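Non-structural maintenance of chromosomes element 4 (Xenopus laevis, PDB 7DG2) binds the Nse1 and Nse3 dimer as the Nse4 subunit of the SMC5-SMC6 complex, which probably promotes DNA double-strand break repair by homologous recombination. Local coordinates at the interface of chains B and A and the interface of chains C and A. Coordinates in Å, arbitrary orientation; residue numbers count along the deposited sequence, not the author numbering. Chains: chain A, Non-structural maintenance of chromosomes element 4; chain B, MAGE domain-containing protein; chain C, Non-structural maintenance of chromosomes element 1 homolog.

Contact 1: the interface of chains B and A. Residues chain B 24, 27, 64, 78-80; chain A 63-66.
The ammonium nitrogen NZ of B:Lys27 is gripped from several directions where a non-helical segment of the Nse4 fragment docks on the MAGE protein (Nse3), an anchorage completed by strand pairing. It donates to the backbone carbonyl O of A:Thr65 at 2.9 Å, approaching tilted by 29° from the carbonyl plane, and B:Asp24 OD2 takes it in a salt bridge of 2.8 Å on the syn side of the carboxylate, somewhat out of its plane. The hydroxyl OG1 of A:Thr65 is 2.8 Å from NZ of B:Lys27 and can accept a further hydrogen bond, so one threonine offers both its side-chain and main-chain oxygens to the lysine. Water 1 also binds NZ and ties it to B:Leu78 O and to the backbone N of A:Thr65. The carboxylate of B:Asp24 would be expected to stabilise the lysine's positive charge.

The two branches of A:Thr65 divide the work. With OG1 set between the backbone N and the carbonyl carbon (chi1 56°) and turned to the lysine, the methyl CG2 drops over one face of the B:Phe64 ring, 3.8 Å from its centroid and offset toward the rim. The same methyl packs on the backbone of B:Thr79 and B:Asn80, while A:Pro66 CD touches the ring at CE1.

Alongside, chain A pairs with strand B:75-80 through an antiparallel bridge between B:Thr79 and A:Arg64. B:Asn80 N donates to A:Lys63 O at 2.8 Å, and its side-chain amide supports the same pairing: ND2 reaches A:Arg64 O at 2.9 Å in a fairly straight bond (164° at the hydrogen), with that oxygen close to the amide plane.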
loop_
_atom_site.group_PDB
_atom_site.type_symbol
_atom_site.label_atom_id
_atom_site.label_comp_id
_atom_site.label_asym_id
_atom_site.label_seq_id
_atom_site.Cartn_x
_atom_site.Cartn_y
_atom_site.Cartn_z
ATOM N N ASP B 24 7.320 7.333 -3.667
ATOM C CA ASP B 24 6.055 7.173 -4.367
ATOM C C ASP B 24 4.903 6.860 -3.423
ATOM O O ASP B 24 3.760 6.769 -3.883
ATOM C CB ASP B 24 6.161 6.050 -5.428
ATOM C CG ASP B 24 5.003 6.061 -6.434
ATOM O OD1 ASP B 24 4.690 7.145 -6.973
ATOM O OD2 ASP B 24 4.438 4.975 -6.731
ATOM N N LYS B 27 2.091 9.168 -3.758
ATOM C CA LYS B 27 1.915 9.639 -5.133
ATOM C C LYS B 27 2.262 11.119 -5.278
ATOM O O LYS B 27 1.706 11.821 -6.128
ATOM C CB LYS B 27 0.499 9.358 -5.649
ATOM C CG LYS B 27 0.152 7.864 -5.698
ATOM C CD LYS B 27 1.114 7.105 -6.595
ATOM C CE LYS B 27 0.822 5.596 -6.557
ATOM N NZ LYS B 27 1.705 4.833 -7.493
ATOM N N PHE B 64 7.266 -1.437 -13.492
ATOM C CA PHE B 64 7.000 -0.017 -13.289
ATOM C C PHE B 64 7.785 0.800 -14.306
ATOM O O PHE B 64 8.957 0.522 -14.555
ATOM C CB PHE B 64 7.440 0.488 -11.911
ATOM C CG PHE B 64 6.691 -0.088 -10.747
ATOM C CD1 PHE B 64 5.608 -0.934 -10.912
ATOM C CD2 PHE B 64 7.079 0.257 -9.459
ATOM C CE1 PHE B 64 4.929 -1.446 -9.813
ATOM C CE2 PHE B 64 6.415 -0.262 -8.354
ATOM C CZ PHE B 64 5.334 -1.112 -8.532
ATOM N N LEU B 78 5.893 7.139 -11.211
ATOM C CA LEU B 78 5.966 5.734 -11.591
ATOM C C LEU B 78 4.594 5.309 -12.101
ATOM O O LEU B 78 3.597 5.497 -11.405
ATOM C CB LEU B 78 6.379 4.862 -10.392
ATOM C CG LEU B 78 7.763 5.109 -9.795
ATOM C CD1 LEU B 78 7.933 4.251 -8.542
ATOM C CD2 LEU B 78 8.857 4.803 -10.815
ATOM N N THR B 79 4.540 4.749 -13.311
ATOM C CA THR B 79 3.292 4.224 -13.866
ATOM C C THR B 79 3.438 2.727 -14.117
ATOM O O THR B 79 4.537 2.167 -14.088
ATOM C CB THR B 79 2.895 4.932 -15.174
ATOM O OG1 THR B 79 3.879 4.660 -16.175
ATOM C CG2 THR B 79 2.780 6.442 -14.958
ATOM N N ASN B 80 2.305 2.070 -14.368
ATOM C CA ASN B 80 2.283 0.617 -14.444
ATOM C C ASN B 80 2.447 0.163 -15.891
ATOM O O ASN B 80 1.762 0.666 -16.789
ATOM C CB ASN B 80 0.976 0.079 -13.862
ATOM C CG ASN B 80 1.129 -1.305 -13.292
ATOM O OD1 ASN B 80 1.875 -2.132 -13.831
ATOM N ND2 ASN B 80 0.449 -1.565 -12.174
ATOM N N LYS A 63 -3.211 3.476 -15.057
ATOM C CA LYS A 63 -1.976 2.702 -14.987
ATOM C C LYS A 63 -1.269 2.988 -13.663
ATOM O O LYS A 63 -0.086 3.337 -13.641
ATOM C CB LYS A 63 -1.076 3.028 -16.183
ATOM C CG LYS A 63 -1.789 2.885 -17.532
ATOM C CD LYS A 63 -0.804 2.954 -18.693
ATOM C CE LYS A 63 -0.055 4.274 -18.737
ATOM N NZ LYS A 63 1.065 4.257 -19.750
ATOM N N ARG A 64 -1.985 2.848 -12.555
ATOM C CA ARG A 64 -1.397 3.124 -11.246
ATOM C C ARG A 64 -0.533 1.964 -10.769
ATOM O O ARG A 64 -0.851 0.796 -11.004
ATOM C CB ARG A 64 -2.496 3.395 -10.227
ATOM C CG ARG A 64 -3.369 4.552 -10.618
ATOM C CD ARG A 64 -3.721 5.362 -9.416
ATOM N NE ARG A 64 -4.523 4.639 -8.442
ATOM C CZ ARG A 64 -4.810 5.130 -7.240
ATOM N NH1 ARG A 64 -4.331 6.323 -6.881
ATOM N NH2 ARG A 64 -5.556 4.433 -6.398
ATOM N N THR A 65 0.566 2.298 -10.085
ATOM C CA THR A 65 1.405 1.287 -9.452
ATOM C C THR A 65 1.034 1.126 -7.989
ATOM O O THR A 65 0.676 2.109 -7.323
ATOM C CB THR A 65 2.887 1.649 -9.544
ATOM O OG1 THR A 65 3.097 2.940 -8.959
ATOM C CG2 THR A 65 3.332 1.685 -10.996
ATOM N N PRO A 66 1.104 -0.095 -7.469
ATOM C CA PRO A 66 1.060 -0.274 -6.017
ATOM C C PRO A 66 2.302 0.331 -5.398
ATOM O O PRO A 66 3.293 0.614 -6.080
ATOM C CB PRO A 66 1.038 -1.795 -5.841
ATOM C CG PRO A 66 1.800 -2.293 -7.036
ATOM C CD PRO A 66 1.398 -1.359 -8.172
HETATM O O HOH W 1 1.134 5.312 -10.230
HETATM O O HOH W 2 5.356 2.460 -6.388
HETATM O O HOH W 3 3.030 2.744 -18.123
#

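Contact 2: the interface of chains C and A. Residues chain C 88-89, 91, 94, 99, 102-103; chain A 71, 74-75.
A:Phe75 lays one face of its ring against the aliphatic part of C:Arg103, whose CD sits 3.9 Å from the ring centroid, offset toward the rim. The two side chains run past each other in opposite directions. A bend at chi3 (-56°) turns the guanidinium back along the ring, its plane 66° from that of the phenyl group and its edge toward A:Phe75 CD1; CG and CD lie over the ring while NH2 reaches CB, CG and CD1 at its near end.

Next to this pair, C:Leu99 spreads its two methyls between neighbours on chain A. CD2 meets the sulfur SD of A:Met71 at 3.8 Å, and CD1 lies against A:Ser74 and the rim of A:Phe75. The methionine, bent at chi2 and chi3, curls its methyl CE over the centre of the C:Phe102 ring, 4.0 Å above the plane. On the other flank, C:Ala91 CB packs on A:Ser74 CB, and the methylenes of C:Lys89 run beside A:Phe75 O.

Behind these contacts, A:Ser74 OG donates to A:Met71 O at 2.7 Å, in the carbonyl plane and on a lone pair, which braces the chain A turn. Water 4 provides a polar link, bound to A:Ser74 O and C:Ala91 O.

This largely apolar patch pins a non-helical segment near the end of the modelled part of this Nse4 fragment between helix C:96-111, which supplies C:Leu99, C:Phe102 and C:Arg103, and the 3-10 helix C:88-90 of Nse1.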
loop_
_atom_site.group_PDB
_atom_site.type_symbol
_atom_site.label_atom_id
_atom_site.label_comp_id
_atom_site.label_asym_id
_atom_site.label_seq_id
_atom_site.Cartn_x
_atom_site.Cartn_y
_atom_site.Cartn_z
ATOM N N THR C 88 15.156 4.373 4.276
ATOM C CA THR C 88 13.962 3.738 4.831
ATOM C C THR C 88 13.297 4.637 5.864
ATOM O O THR C 88 12.071 4.612 6.016
ATOM C CB THR C 88 14.299 2.378 5.443
ATOM O OG1 THR C 88 15.254 2.537 6.498
ATOM C CG2 THR C 88 14.865 1.448 4.388
ATOM N N LYS C 89 14.079 5.469 6.555
ATOM C CA LYS C 89 13.485 6.405 7.497
ATOM C C LYS C 89 12.624 7.462 6.818
ATOM O O LYS C 89 11.885 8.173 7.515
ATOM C CB LYS C 89 14.578 7.093 8.324
ATOM C CG LYS C 89 15.318 6.158 9.246
ATOM C CD LYS C 89 16.464 6.889 9.941
ATOM C CE LYS C 89 17.321 5.927 10.728
ATOM N NZ LYS C 89 18.491 6.611 11.337
ATOM N N ALA C 91 10.149 6.806 5.026
ATOM C CA ALA C 91 8.787 6.293 4.929
ATOM C C ALA C 91 7.804 7.301 5.511
ATOM O O ALA C 91 8.103 7.965 6.502
ATOM C CB ALA C 91 8.674 4.957 5.667
ATOM N N TYR C 94 3.578 6.854 9.002
ATOM C CA TYR C 94 3.229 7.198 10.376
ATOM C C TYR C 94 4.158 8.283 10.900
ATOM O O TYR C 94 5.345 8.327 10.567
ATOM C CB TYR C 94 3.285 5.951 11.286
ATOM C CG TYR C 94 2.250 4.921 10.905
ATOM C CD1 TYR C 94 0.895 5.171 11.112
ATOM C CD2 TYR C 94 2.613 3.715 10.308
ATOM C CE1 TYR C 94 -0.073 4.226 10.754
ATOM C CE2 TYR C 94 1.654 2.771 9.938
ATOM C CZ TYR C 94 0.320 3.037 10.165
ATOM O OH TYR C 94 -0.617 2.104 9.805
ATOM N N LEU C 99 4.704 6.238 15.760
ATOM C CA LEU C 99 5.618 5.103 15.787
ATOM C C LEU C 99 6.207 4.886 17.181
ATOM O O LEU C 99 6.529 3.746 17.543
ATOM C CB LEU C 99 6.724 5.303 14.741
ATOM C CG LEU C 99 6.177 5.187 13.315
ATOM C CD1 LEU C 99 7.275 5.369 12.266
ATOM C CD2 LEU C 99 5.478 3.833 13.130
ATOM N N PHE C 102 3.595 2.805 18.626
ATOM C CA PHE C 102 3.710 1.453 18.088
ATOM C C PHE C 102 4.808 0.678 18.810
ATOM O O PHE C 102 4.607 -0.477 19.214
ATOM C CB PHE C 102 3.988 1.462 16.571
ATOM C CG PHE C 102 4.073 0.072 16.004
ATOM C CD1 PHE C 102 2.923 -0.639 15.729
ATOM C CD2 PHE C 102 5.300 -0.545 15.821
ATOM C CE1 PHE C 102 3.004 -1.941 15.251
ATOM C CE2 PHE C 102 5.381 -1.843 15.365
ATOM C CZ PHE C 102 4.226 -2.535 15.083
ATOM N N ARG C 103 5.973 1.310 19.012
ATOM C CA ARG C 103 7.082 0.603 19.642
ATOM C C ARG C 103 6.761 0.243 21.088
ATOM O O ARG C 103 7.074 -0.868 21.531
ATOM C CB ARG C 103 8.363 1.432 19.582
ATOM C CG ARG C 103 8.917 1.584 18.154
ATOM C CD ARG C 103 10.354 2.125 18.155
ATOM N NE ARG C 103 10.480 3.396 18.860
ATOM C CZ ARG C 103 10.324 4.595 18.296
ATOM N NH1 ARG C 103 10.463 5.698 19.028
ATOM N NH2 ARG C 103 10.019 4.697 17.007
ATOM N N MET A 71 7.616 -1.593 8.039
ATOM C CA MET A 71 7.816 -1.027 9.369
ATOM C C MET A 71 9.286 -0.989 9.765
ATOM O O MET A 71 9.775 0.042 10.233
ATOM C CB MET A 71 7.003 -1.843 10.394
ATOM C CG MET A 71 7.040 -1.302 11.814
ATOM S SD MET A 71 6.327 0.349 11.931
ATOM C CE MET A 71 4.567 0.065 11.722
ATOM N N SER A 74 11.734 2.161 9.441
ATOM C CA SER A 74 10.986 3.401 9.320
ATOM C C SER A 74 11.133 4.296 10.545
ATOM O O SER A 74 10.724 5.460 10.486
ATOM C CB SER A 74 9.502 3.113 9.083
ATOM O OG SER A 74 8.864 2.621 10.265
ATOM N N PHE A 75 11.717 3.780 11.628
ATOM C CA PHE A 75 11.790 4.494 12.904
ATOM C C PHE A 75 12.913 5.517 12.880
ATOM O O PHE A 75 14.039 5.197 12.487
ATOM C CB PHE A 75 12.057 3.526 14.062
ATOM C CG PHE A 75 11.086 2.392 14.173
ATOM C CD1 PHE A 75 9.758 2.553 13.844
ATOM C CD2 PHE A 75 11.516 1.154 14.638
ATOM C CE1 PHE A 75 8.864 1.492 13.973
ATOM C CE2 PHE A 75 10.638 0.096 14.758
ATOM C CZ PHE A 75 9.306 0.266 14.425
HETATM O O HOH W 4 8.788 6.938 9.057
#

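The C-alpha centres of contact 1 and contact 2 are about 23 Å apart, and the contacts share no residue, yet one non-helical stretch of chain A following helix A:50-59 serves both. A:63-66 is held at contact 1 by the MAGE protein, and A:Met71, A:Ser74 and A:Phe75 are seated a few residues later at contact 2 on Nse1. The first anchorage is rich in strand pairing and polar bonds, the second in hydrocarbon packing. Spanning both partners, the segment ties the two together in the heterotrimer and appears to take its path from their surfaces, in keeping with a role for the Nse1-Nse3 dimer in shaping Nse4.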